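Local coordinates for protein beta-galactosidase (PDB 3OG2) that probably hydrolyses terminal non-reducing beta-D-galactose residues of beta-D-galactosides, as a glycoside hydrolase of family 35, at residues G337-Y342 and I935-E940; L904-D909 and L973-K978; A915-L920 and G929-N934. One frame throughout, in Å; residues are numbered along the deposited sequence.

Contact 1. Residues G337-Y342 and I935-E940. With NAG (2-acetamido-2-deoxy-beta-D-glucopyranose), chain C; NAG (2-acetamido-2-deoxy-beta-D-glucopyranose), chain B.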
loop_
_atom_site.group_PDB
_atom_site.type_symbol
_atom_site.label_atom_id
_atom_site.label_comp_id
_atom_site.label_asym_id
_atom_site.label_seq_id
_atom_site.Cartn_x
_atom_site.Cartn_y
_atom_site.Cartn_z
ATOM N N GLY A 337 -14.120 3.604 -6.529
ATOM C CA GLY A 337 -13.575 4.870 -6.016
ATOM C C GLY A 337 -12.095 5.067 -6.257
ATOM O O GLY A 337 -11.535 6.070 -5.744
ATOM N N GLY A 338 -11.474 4.121 -6.952
ATOM C CA GLY A 338 -10.078 4.197 -7.349
ATOM C C GLY A 338 -9.951 3.606 -8.746
ATOM O O GLY A 338 -10.911 3.127 -9.335
ATOM N N TYR A 339 -8.721 3.665 -9.245
ATOM C CA TYR A 339 -8.401 3.176 -10.585
ATOM C C TYR A 339 -7.341 2.107 -10.463
ATOM O O TYR A 339 -7.240 1.449 -9.427
ATOM C CB TYR A 339 -8.110 4.358 -11.516
ATOM C CG TYR A 339 -7.115 5.354 -11.005
ATOM C CD1 TYR A 339 -7.530 6.496 -10.253
ATOM C CD2 TYR A 339 -5.738 5.177 -11.257
ATOM C CE1 TYR A 339 -6.571 7.403 -9.789
ATOM C CE2 TYR A 339 -4.812 6.096 -10.778
ATOM C CZ TYR A 339 -5.245 7.197 -10.045
ATOM O OH TYR A 339 -4.316 8.102 -9.597
ATOM N N THR A 340 -6.572 1.825 -11.531
ATOM C CA THR A 340 -5.696 0.643 -11.451
ATOM C C THR A 340 -4.592 0.827 -10.440
ATOM O O THR A 340 -4.295 -0.069 -9.645
ATOM C CB THR A 340 -5.053 0.341 -12.820
ATOM O OG1 THR A 340 -6.082 0.280 -13.789
ATOM C CG2 THR A 340 -4.387 -1.027 -12.723
ATOM N N SER A 341 -3.914 1.967 -10.439
ATOM C CA SER A 341 -2.815 2.115 -9.518
ATOM C C SER A 341 -3.279 2.159 -8.066
ATOM O O SER A 341 -4.264 2.809 -7.723
ATOM C CB SER A 341 -2.102 3.454 -9.876
ATOM O OG SER A 341 -0.993 3.665 -8.962
ATOM N N TYR A 342 -2.492 1.553 -7.163
ATOM C CA TYR A 342 -2.667 1.801 -5.719
ATOM C C TYR A 342 -1.314 2.288 -5.169
ATOM O O TYR A 342 -0.915 1.989 -4.054
ATOM C CB TYR A 342 -3.105 0.577 -4.957
ATOM C CG TYR A 342 -3.851 0.852 -3.650
ATOM C CD1 TYR A 342 -4.963 1.707 -3.567
ATOM C CD2 TYR A 342 -3.406 0.247 -2.480
ATOM C CE1 TYR A 342 -5.623 1.936 -2.349
ATOM C CE2 TYR A 342 -4.079 0.448 -1.241
ATOM C CZ TYR A 342 -5.169 1.309 -1.226
ATOM O OH TYR A 342 -5.789 1.444 -0.010
ATOM N N ILE A 935 -11.562 10.291 -18.816
ATOM C CA ILE A 935 -11.774 10.472 -17.386
ATOM C C ILE A 935 -10.430 10.516 -16.648
ATOM O O ILE A 935 -10.202 11.428 -15.817
ATOM C CB ILE A 935 -12.660 9.377 -16.783
ATOM C CG1 ILE A 935 -14.014 9.369 -17.513
ATOM C CG2 ILE A 935 -12.798 9.603 -15.263
ATOM C CD1 ILE A 935 -15.014 8.333 -16.945
ATOM N N GLY A 936 -9.496 9.601 -16.902
ATOM C CA GLY A 936 -8.181 9.699 -16.288
ATOM C C GLY A 936 -8.188 9.323 -14.823
ATOM O O GLY A 936 -9.194 8.828 -14.284
ATOM N N PRO A 937 -7.096 9.564 -14.089
ATOM C CA PRO A 937 -5.916 10.304 -14.571
ATOM C C PRO A 937 -4.777 9.421 -15.032
ATOM O O PRO A 937 -3.721 9.933 -15.458
ATOM C CB PRO A 937 -5.463 11.011 -13.273
ATOM C CG PRO A 937 -5.703 9.944 -12.241
ATOM C CD PRO A 937 -6.984 9.244 -12.636
ATOM N N GLN A 938 -4.927 8.088 -14.912
ATOM C CA GLN A 938 -3.723 7.256 -15.168
ATOM C C GLN A 938 -3.346 7.094 -16.637
ATOM O O GLN A 938 -4.195 6.674 -17.431
ATOM C CB GLN A 938 -3.957 5.876 -14.522
ATOM C CG GLN A 938 -2.667 5.025 -14.554
ATOM C CD GLN A 938 -2.764 3.805 -13.678
ATOM O OE1 GLN A 938 -3.849 3.426 -13.167
ATOM N NE2 GLN A 938 -1.622 3.151 -13.478
ATOM N N THR A 939 -2.094 7.384 -16.947
ATOM C CA THR A 939 -1.576 7.153 -18.299
ATOM C C THR A 939 -0.413 6.173 -18.281
ATOM O O THR A 939 -0.081 5.583 -19.302
ATOM C CB THR A 939 -1.070 8.460 -18.949
ATOM O OG1 THR A 939 -0.166 9.133 -18.032
ATOM C CG2 THR A 939 -2.220 9.418 -19.282
ATOM N N GLU A 940 0.230 5.971 -17.113
ATOM C CA GLU A 940 1.423 5.113 -17.001
ATOM C C GLU A 940 1.072 3.938 -16.115
ATOM O O GLU A 940 0.640 4.131 -14.942
ATOM C CB GLU A 940 2.571 5.947 -16.447
ATOM C CG GLU A 940 3.800 5.074 -16.135
ATOM C CD GLU A 940 5.067 5.860 -15.990
ATOM O OE1 GLU A 940 5.085 7.101 -16.104
ATOM O OE2 GLU A 940 6.118 5.212 -15.762
HETATM C C1 NAG C . -6.977 13.071 -21.244
HETATM C C2 NAG C . -7.267 12.743 -19.769
HETATM C C3 NAG C . -8.695 13.209 -19.451
HETATM C C4 NAG C . -8.864 14.705 -19.756
HETATM C C5 NAG C . -8.368 15.002 -21.192
HETATM C C6 NAG C . -8.357 16.498 -21.490
HETATM C C7 NAG C . -6.238 10.690 -18.930
HETATM C C8 NAG C . -6.123 9.186 -19.141
HETATM N N2 NAG C . -7.200 11.282 -19.617
HETATM O O3 NAG C . -8.978 12.919 -18.093
HETATM O O4 NAG C . -10.251 15.002 -19.739
HETATM O O5 NAG C . -7.071 14.478 -21.392
HETATM O O6 NAG C . -8.141 16.638 -22.910
HETATM O O7 NAG C . -5.456 11.300 -18.223
HETATM C C1 NAG B . -10.758 15.702 -18.777
HETATM C C2 NAG B . -12.160 16.185 -19.171
HETATM C C3 NAG B . -12.778 16.962 -18.007
HETATM C C4 NAG B . -12.783 16.092 -16.743
HETATM C C5 NAG B . -11.364 15.547 -16.491
HETATM C C6 NAG B . -11.244 14.647 -15.253
HETATM C C7 NAG B . -12.508 16.841 -21.456
HETATM C C8 NAG B . -12.079 17.795 -22.539
HETATM N N2 NAG B . -12.065 17.185 -20.238
HETATM O O3 NAG B . -14.128 17.254 -18.355
HETATM O O4 NAG B . -13.157 16.948 -15.689
HETATM O O5 NAG B . -10.889 14.863 -17.635
HETATM O O6 NAG B . -12.026 13.469 -15.447
HETATM O O7 NAG B . -12.606 15.627 -21.715
HETATM O O HOH W 1 -6.451 3.525 -14.199
#
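The junction between the catalytic TIM barrel and the all-beta domain that holds 935-940 is made here by two loops. Loop 337-342 follows barrel strand 318-321, and loop 935-940 leads into strand 940-943. Tyr-339 and Gln-938 carry most of it. Pro-937, preceded by a cis peptide bond, lies over one face of the Tyr-339 ring, its CD 3.7 Å from the ring centroid in a CH-pi contact displaced toward CE1. At the rim of the same ring, in its plane, sits Gln-938 OE1, 3.2 Å from Tyr-339 CD2. The phenol oxygen is hydrogen-bonded to Asp-285.

Gln-938 reaches across with CG anti to the backbone N (chi1 -171°) and the chain extended beyond it. OE1 accepts from Ser-341 N at 3.1 Å, a bent bond of 142° at the hydrogen with the donor tilted from the amide's carbonyl plane, and from water 1 at 2.8 Å; the same water accepts from Thr-340 N at 3.2 Å. NE2 donates to Glu-940 O at 2.9 Å, nearly straight and in the amide plane. An alanine here would probably leave Ser-341 N and water 1 without their acceptor and Glu-940 O without this donor, and open a gap beside the edge of Tyr-339.

A glycan attached to the protein, probably N-linked, packs on loop 935-940: O6 of the chain B NAG donates to Ile-935 O at 2.8 Å, and C7 of the chain C NAG lies 3.4 Å from Gly-936 CA. With both its ends bonded, the Gln-938 amide is probably held against flipping, so one buried amide ties the two domains by one direct bond and one through water, while the proline-tyrosine contact adds apolar packing.

Contact 2. Residues L904-D909 and L973-K978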
loop_
_atom_site.group_PDB
_atom_site.type_symbol
_atom_site.label_atom_id
_atom_site.label_comp_id
_atom_site.label_asym_id
_atom_site.label_seq_id
_atom_site.Cartn_x
_atom_site.Cartn_y
_atom_site.Cartn_z
ATOM N N LEU A 904 9.573 -1.329 -15.331
ATOM C CA LEU A 904 8.971 -1.090 -16.657
ATOM C C LEU A 904 7.525 -0.685 -16.533
ATOM O O LEU A 904 6.813 -1.174 -15.621
ATOM C CB LEU A 904 9.045 -2.359 -17.515
ATOM C CG LEU A 904 10.492 -2.708 -17.934
ATOM C CD1 LEU A 904 10.446 -4.010 -18.751
ATOM C CD2 LEU A 904 11.152 -1.587 -18.715
ATOM N N SER A 905 7.043 0.165 -17.450
ATOM C CA SER A 905 5.648 0.550 -17.403
ATOM C C SER A 905 5.175 0.830 -18.807
ATOM O O SER A 905 6.006 1.065 -19.700
ATOM C CB SER A 905 5.436 1.840 -16.590
ATOM O OG SER A 905 6.359 2.809 -17.061
ATOM N N PHE A 906 3.902 0.748 -19.007
ATOM C CA PHE A 906 3.259 0.987 -20.298
ATOM C C PHE A 906 2.612 2.356 -20.271
ATOM O O PHE A 906 1.830 2.609 -19.379
ATOM C CB PHE A 906 2.216 -0.076 -20.628
ATOM C CG PHE A 906 2.840 -1.444 -20.834
ATOM C CD1 PHE A 906 3.161 -2.225 -19.739
ATOM C CD2 PHE A 906 3.083 -1.903 -22.116
ATOM C CE1 PHE A 906 3.763 -3.471 -19.927
ATOM C CE2 PHE A 906 3.696 -3.146 -22.297
ATOM C CZ PHE A 906 4.017 -3.920 -21.206
ATOM N N VAL A 907 2.947 3.213 -21.255
ATOM C CA VAL A 907 2.459 4.596 -21.186
ATOM C C VAL A 907 1.570 4.931 -22.367
ATOM O O VAL A 907 2.056 4.805 -23.525
ATOM C CB VAL A 907 3.595 5.638 -21.147
ATOM C CG1 VAL A 907 3.089 7.074 -21.089
ATOM C CG2 VAL A 907 4.445 5.351 -19.909
ATOM N N PHE A 908 0.352 5.360 -22.126
ATOM C CA PHE A 908 -0.568 5.803 -23.147
ATOM C C PHE A 908 -0.392 7.325 -23.301
ATOM O O PHE A 908 -0.344 8.047 -22.304
ATOM C CB PHE A 908 -2.005 5.539 -22.649
ATOM C CG PHE A 908 -2.437 4.077 -22.687
ATOM C CD1 PHE A 908 -2.001 3.158 -21.734
ATOM C CD2 PHE A 908 -3.278 3.566 -23.662
ATOM C CE1 PHE A 908 -2.407 1.814 -21.773
ATOM C CE2 PHE A 908 -3.713 2.265 -23.716
ATOM C CZ PHE A 908 -3.284 1.379 -22.761
ATOM N N ASP A 909 -0.370 7.754 -24.569
ATOM C CA ASP A 909 -0.333 9.190 -24.875
ATOM C C ASP A 909 -1.742 9.764 -24.835
ATOM O O ASP A 909 -2.632 9.220 -25.495
ATOM C CB ASP A 909 0.296 9.361 -26.261
ATOM C CG ASP A 909 0.609 10.721 -26.793
ATOM O OD1 ASP A 909 0.332 11.700 -26.078
ATOM O OD2 ASP A 909 1.144 10.837 -27.919
ATOM N N LEU A 973 1.698 4.624 -27.594
ATOM C CA LEU A 973 1.793 3.592 -26.563
ATOM C C LEU A 973 3.263 3.183 -26.511
ATOM O O LEU A 973 3.827 2.822 -27.550
ATOM C CB LEU A 973 0.895 2.420 -26.918
ATOM C CG LEU A 973 0.909 1.263 -25.912
ATOM C CD1 LEU A 973 0.337 1.737 -24.586
ATOM C CD2 LEU A 973 0.134 0.095 -26.506
ATOM N N ALA A 974 3.914 3.315 -25.352
ATOM C CA ALA A 974 5.324 3.091 -25.284
ATOM C C ALA A 974 5.658 2.354 -24.001
ATOM O O ALA A 974 4.964 2.476 -23.003
ATOM C CB ALA A 974 6.049 4.436 -25.346
ATOM N N LEU A 975 6.719 1.589 -24.032
ATOM C CA LEU A 975 7.298 0.981 -22.854
ATOM C C LEU A 975 8.283 1.958 -22.277
ATOM O O LEU A 975 9.154 2.404 -23.035
ATOM C CB LEU A 975 7.853 -0.347 -23.357
ATOM C CG LEU A 975 8.375 -1.338 -22.374
ATOM C CD1 LEU A 975 7.199 -1.819 -21.513
ATOM C CD2 LEU A 975 9.079 -2.476 -23.092
ATOM N N LYS A 976 8.193 2.278 -21.026
ATOM C CA LYS A 976 9.125 3.177 -20.342
ATOM C C LYS A 976 9.894 2.423 -19.267
ATOM O O LYS A 976 9.354 1.563 -18.552
ATOM C CB LYS A 976 8.387 4.393 -19.723
ATOM C CG LYS A 976 7.733 5.144 -20.884
ATOM C CD LYS A 976 8.752 5.753 -21.840
ATOM C CE LYS A 976 8.111 6.808 -22.719
ATOM N NZ LYS A 976 9.082 7.776 -23.294
ATOM N N SER A 977 11.172 2.768 -19.126
ATOM C CA SER A 977 11.998 2.186 -18.076
ATOM C C SER A 977 12.447 3.309 -17.116
ATOM O O SER A 977 12.637 4.451 -17.529
ATOM C CB SER A 977 13.207 1.445 -18.610
ATOM O OG SER A 977 14.027 2.374 -19.347
ATOM N N LYS A 978 12.616 2.942 -15.849
ATOM C CA LYS A 978 13.248 3.861 -14.894
ATOM C C LYS A 978 14.731 3.544 -14.902
ATOM O O LYS A 978 15.173 2.535 -15.461
ATOM C CB LYS A 978 12.608 3.699 -13.540
ATOM C CG LYS A 978 11.094 3.875 -13.541
ATOM C CD LYS A 978 10.649 5.273 -13.907
ATOM C CE LYS A 978 9.136 5.288 -14.192
ATOM N NZ LYS A 978 8.685 6.682 -14.463
#
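Phe-908 and Leu-973 stand side by side on two adjacent antiparallel strands, pointing the same way, with Leu-973 CD1 3.8 Å from the ring centroid and only 6° off its normal. One methyl group thus sits over the middle of the ring. Two residues along, Phe-906 and Leu-975 repeat the arrangement less centrally: Leu-975 CD1 is 3.9 Å from the ring centroid and shifted toward the rim, where CZ and CE2 are its nearest ring atoms. In both leucines CG is anti to the backbone N, and chi2 near +65° then turns CD1 over the ring. Leu-904 and Ser-977 lie on the same face, Leu-904 CD2 3.7 Å from Ser-977 CB.

The opposite face of the sheet carries Ser-905, Val-907, Ala-974 and Lys-976. Here Val-907 CG2 presses on Lys-976 CG at 3.4 Å, tighter than usual for two carbons, while the lysine chain bends at chi2 (-66°) and carries NZ clear of strand 904-908. Ser-905 OG is hydrogen-bonded to Glu-940 on the next strand.

The backbones join through two hydrogen-bonded pairs, Ser-905 with Lys-976 and Val-907 with Ala-974; Lys-976 N to Ser-905 O is 2.8 Å and Val-907 N to Ala-974 O also 2.8 Å. The face bearing the phenylalanines turns to the neighbouring sheet, where Phe-906 meets Leu-921 and Ile-956, and Phe-908 stacks on Tyr-931. That face is mainly apolar, with Ser-977 at its margin: its rings and leucine methyls build the core between two sheets of the beta domain, whereas the Ser-905 hydroxyl and the Lys-976 chain belong to the other side.

Contact 3. Residues A915-L920 and G929-N934. With NAG (2-acetamido-2-deoxy-beta-D-glucopyranose), chain C.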
loop_
_atom_site.group_PDB
_atom_site.type_symbol
_atom_site.label_atom_id
_atom_site.label_comp_id
_atom_site.label_asym_id
_atom_site.label_seq_id
_atom_site.Cartn_x
_atom_site.Cartn_y
_atom_site.Cartn_z
ATOM N N ALA A 915 -11.235 11.394 -29.875
ATOM C CA ALA A 915 -12.433 10.636 -29.529
ATOM C C ALA A 915 -12.173 9.746 -28.306
ATOM O O ALA A 915 -11.106 9.159 -28.097
ATOM C CB ALA A 915 -12.888 9.803 -30.704
ATOM N N PRO A 916 -13.202 9.667 -27.474
ATOM C CA PRO A 916 -13.089 8.935 -26.221
ATOM C C PRO A 916 -13.046 7.418 -26.364
ATOM O O PRO A 916 -13.760 6.840 -27.205
ATOM C CB PRO A 916 -14.370 9.355 -25.471
ATOM C CG PRO A 916 -15.318 9.689 -26.592
ATOM C CD PRO A 916 -14.518 10.317 -27.693
ATOM N N TYR A 917 -12.194 6.775 -25.544
ATOM C CA TYR A 917 -12.150 5.332 -25.552
ATOM C C TYR A 917 -11.737 4.818 -24.159
ATOM O O TYR A 917 -11.191 5.571 -23.362
ATOM C CB TYR A 917 -11.191 4.784 -26.612
ATOM C CG TYR A 917 -9.714 5.066 -26.400
ATOM C CD1 TYR A 917 -9.154 6.287 -26.797
ATOM C CD2 TYR A 917 -8.899 4.111 -25.842
ATOM C CE1 TYR A 917 -7.809 6.536 -26.609
ATOM C CE2 TYR A 917 -7.545 4.361 -25.661
ATOM C CZ TYR A 917 -7.006 5.550 -26.040
ATOM O OH TYR A 917 -5.659 5.760 -25.859
ATOM N N ARG A 918 -12.040 3.524 -24.032
ATOM C CA ARG A 918 -11.609 2.805 -22.832
ATOM C C ARG A 918 -10.689 1.696 -23.302
ATOM O O ARG A 918 -10.944 1.127 -24.383
ATOM C CB ARG A 918 -12.809 2.226 -22.052
ATOM C CG ARG A 918 -13.764 3.383 -21.716
ATOM C CD ARG A 918 -15.042 2.898 -21.073
ATOM N NE ARG A 918 -14.938 2.322 -19.715
ATOM C CZ ARG A 918 -15.097 3.004 -18.606
ATOM N NH1 ARG A 918 -15.312 4.327 -18.657
ATOM N NH2 ARG A 918 -15.006 2.380 -17.439
ATOM N N ALA A 919 -9.639 1.403 -22.588
ATOM C CA ALA A 919 -8.753 0.312 -22.996
ATOM C C ALA A 919 -8.444 -0.537 -21.764
ATOM O O ALA A 919 -8.478 -0.067 -20.600
ATOM C CB ALA A 919 -7.432 0.864 -23.560
ATOM N N LEU A 920 -8.182 -1.793 -22.004
ATOM C CA LEU A 920 -7.695 -2.730 -20.999
ATOM C C LEU A 920 -6.295 -3.199 -21.446
ATOM O O LEU A 920 -6.113 -3.514 -22.615
ATOM C CB LEU A 920 -8.604 -3.937 -20.863
ATOM C CG LEU A 920 -10.039 -3.634 -20.466
ATOM C CD1 LEU A 920 -10.887 -4.877 -20.622
ATOM C CD2 LEU A 920 -10.049 -3.190 -18.991
ATOM N N GLY A 929 -4.343 -3.005 -16.268
ATOM C CA GLY A 929 -4.668 -1.577 -16.450
ATOM C C GLY A 929 -6.058 -1.407 -17.086
ATOM O O GLY A 929 -6.429 -2.121 -18.054
ATOM N N LYS A 930 -6.785 -0.465 -16.536
ATOM C CA LYS A 930 -7.990 0.039 -17.122
ATOM C C LYS A 930 -7.691 1.516 -17.373
ATOM O O LYS A 930 -7.470 2.301 -16.488
ATOM C CB LYS A 930 -9.176 -0.141 -16.131
ATOM C CG LYS A 930 -10.478 0.377 -16.725
ATOM C CD LYS A 930 -11.714 -0.173 -15.999
ATOM C CE LYS A 930 -12.144 -1.526 -16.518
ATOM N NZ LYS A 930 -13.422 -2.031 -15.931
ATOM N N TYR A 931 -7.700 1.854 -18.662
ATOM C CA TYR A 931 -7.390 3.194 -19.131
ATOM C C TYR A 931 -8.668 3.823 -19.641
ATOM O O TYR A 931 -9.364 3.229 -20.455
ATOM C CB TYR A 931 -6.375 3.086 -20.291
ATOM C CG TYR A 931 -6.030 4.450 -20.873
ATOM C CD1 TYR A 931 -5.176 5.288 -20.157
ATOM C CD2 TYR A 931 -6.556 4.873 -22.071
ATOM C CE1 TYR A 931 -4.853 6.552 -20.663
ATOM C CE2 TYR A 931 -6.260 6.119 -22.637
ATOM C CZ TYR A 931 -5.399 6.935 -21.905
ATOM O OH TYR A 931 -5.060 8.180 -22.391
ATOM N N VAL A 932 -8.964 5.049 -19.198
ATOM C CA VAL A 932 -10.213 5.672 -19.562
ATOM C C VAL A 932 -9.854 7.056 -20.090
ATOM O O VAL A 932 -9.548 7.988 -19.342
ATOM C CB VAL A 932 -11.242 5.751 -18.397
ATOM C CG1 VAL A 932 -12.501 6.468 -18.883
ATOM C CG2 VAL A 932 -11.567 4.346 -17.881
ATOM N N SER A 933 -9.897 7.173 -21.420
ATOM C CA SER A 933 -9.192 8.311 -22.046
ATOM C C SER A 933 -9.860 9.642 -21.716
ATOM O O SER A 933 -9.186 10.690 -21.702
ATOM C CB SER A 933 -9.080 8.106 -23.570
ATOM O OG SER A 933 -10.315 8.489 -24.200
ATOM N N ASN A 934 -11.176 9.618 -21.436
ATOM C CA ASN A 934 -11.923 10.860 -21.202
ATOM C C ASN A 934 -12.161 11.099 -19.708
ATOM O O ASN A 934 -12.863 12.045 -19.384
ATOM C CB ASN A 934 -13.268 10.843 -21.953
ATOM C CG ASN A 934 -14.155 9.687 -21.493
ATOM O OD1 ASN A 934 -13.702 8.590 -21.248
ATOM N ND2 ASN A 934 -15.470 9.958 -21.357
HETATM C C1 NAG C . -6.977 13.071 -21.244
HETATM C C2 NAG C . -7.267 12.743 -19.769
HETATM C C3 NAG C . -8.695 13.209 -19.451
HETATM C C4 NAG C . -8.864 14.705 -19.756
HETATM C C5 NAG C . -8.368 15.002 -21.192
HETATM C C6 NAG C . -8.357 16.498 -21.490
HETATM C C7 NAG C . -6.238 10.690 -18.930
HETATM C C8 NAG C . -6.123 9.186 -19.141
HETATM N N2 NAG C . -7.200 11.282 -19.617
HETATM O O3 NAG C . -8.978 12.919 -18.093
HETATM O O4 NAG C . -10.251 15.002 -19.739
HETATM O O5 NAG C . -7.071 14.478 -21.392
HETATM O O6 NAG C . -8.141 16.638 -22.910
HETATM O O7 NAG C . -5.456 11.300 -18.223
HETATM O O HOH W 2 -9.422 10.318 -26.051
HETATM O O HOH W 3 -5.162 8.332 -25.160
HETATM O O HOH W 4 -15.331 6.298 -20.682
#
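One face of the Tyr-917 ring is covered by Ser-933 CB, 3.9 Å from the centroid and displaced toward CE1, while Ala-915 O lies in plane at the ring's edge. Tyr-931 meets this ring obliquely, the planes 43° apart and Tyr-917 OH 3.3 Å from Tyr-931 CE2; water 3 bridges the two hydroxyls. The methyl C8 of the chain C NAG comes obliquely to 3.3 Å from Tyr-931 CE1. The Arg-918 guanidinium carries Val-932 CG2 over one face, with water 4 in plane at its edge, bound to NH1 and relaying to Asn-934 OD1; Asn-934 ND2 is hydrogen-bonded to Thr-753 O.

Strands 917-923 and 926-932 form a beta hairpin, and Ala-919 and Tyr-931 are its hydrogen-bonded pair here, with N to O at 2.8 Å in both directions. Beyond the last bridge, Ser-933 takes over: its N donates to Tyr-917 O at 2.8 Å, and its OG, held between its own backbone N and carbonyl carbon (chi1 81°), accepts from Tyr-917 N at 2.9 Å. N2 of the chain C NAG donates to Ser-933 O at 2.9 Å.

Arg-918 and Lys-930 both form salt bridges with Asp-783, whose carboxylate probably offsets the repulsion between the two like charges. Ser-933 thus grips both backbone polar atoms of Tyr-917 and gives its own carbonyl to the sugar, coupling the hairpin's end to the glycan.

In the fold
Contact 1 joins the barrel to the beta domain, and contacts 2 and 3 are strand pairs in two sheets of that domain. Thr-340 OG1 of contact 1 is hydrogen-bonded to Lys-930 N of contact 3 at 2.9 Å; the centres of contacts 1 and 3 are about 10 Å apart. Toward contact 2, Thr-939 O lies 2.9 Å from Phe-908 N, a probable backbone bond. Contacts 2 and 3 meet between the sheets, where Phe-908 CB is 3.6 Å from Tyr-931 CE1. The chain C NAG touches contacts 1 and 3. The side chain of Glu-122, which binds galactose in another structure, is about 10 Å from that of Tyr-339; its OE1 is hydrogen-bonded to Tyr-342 OH.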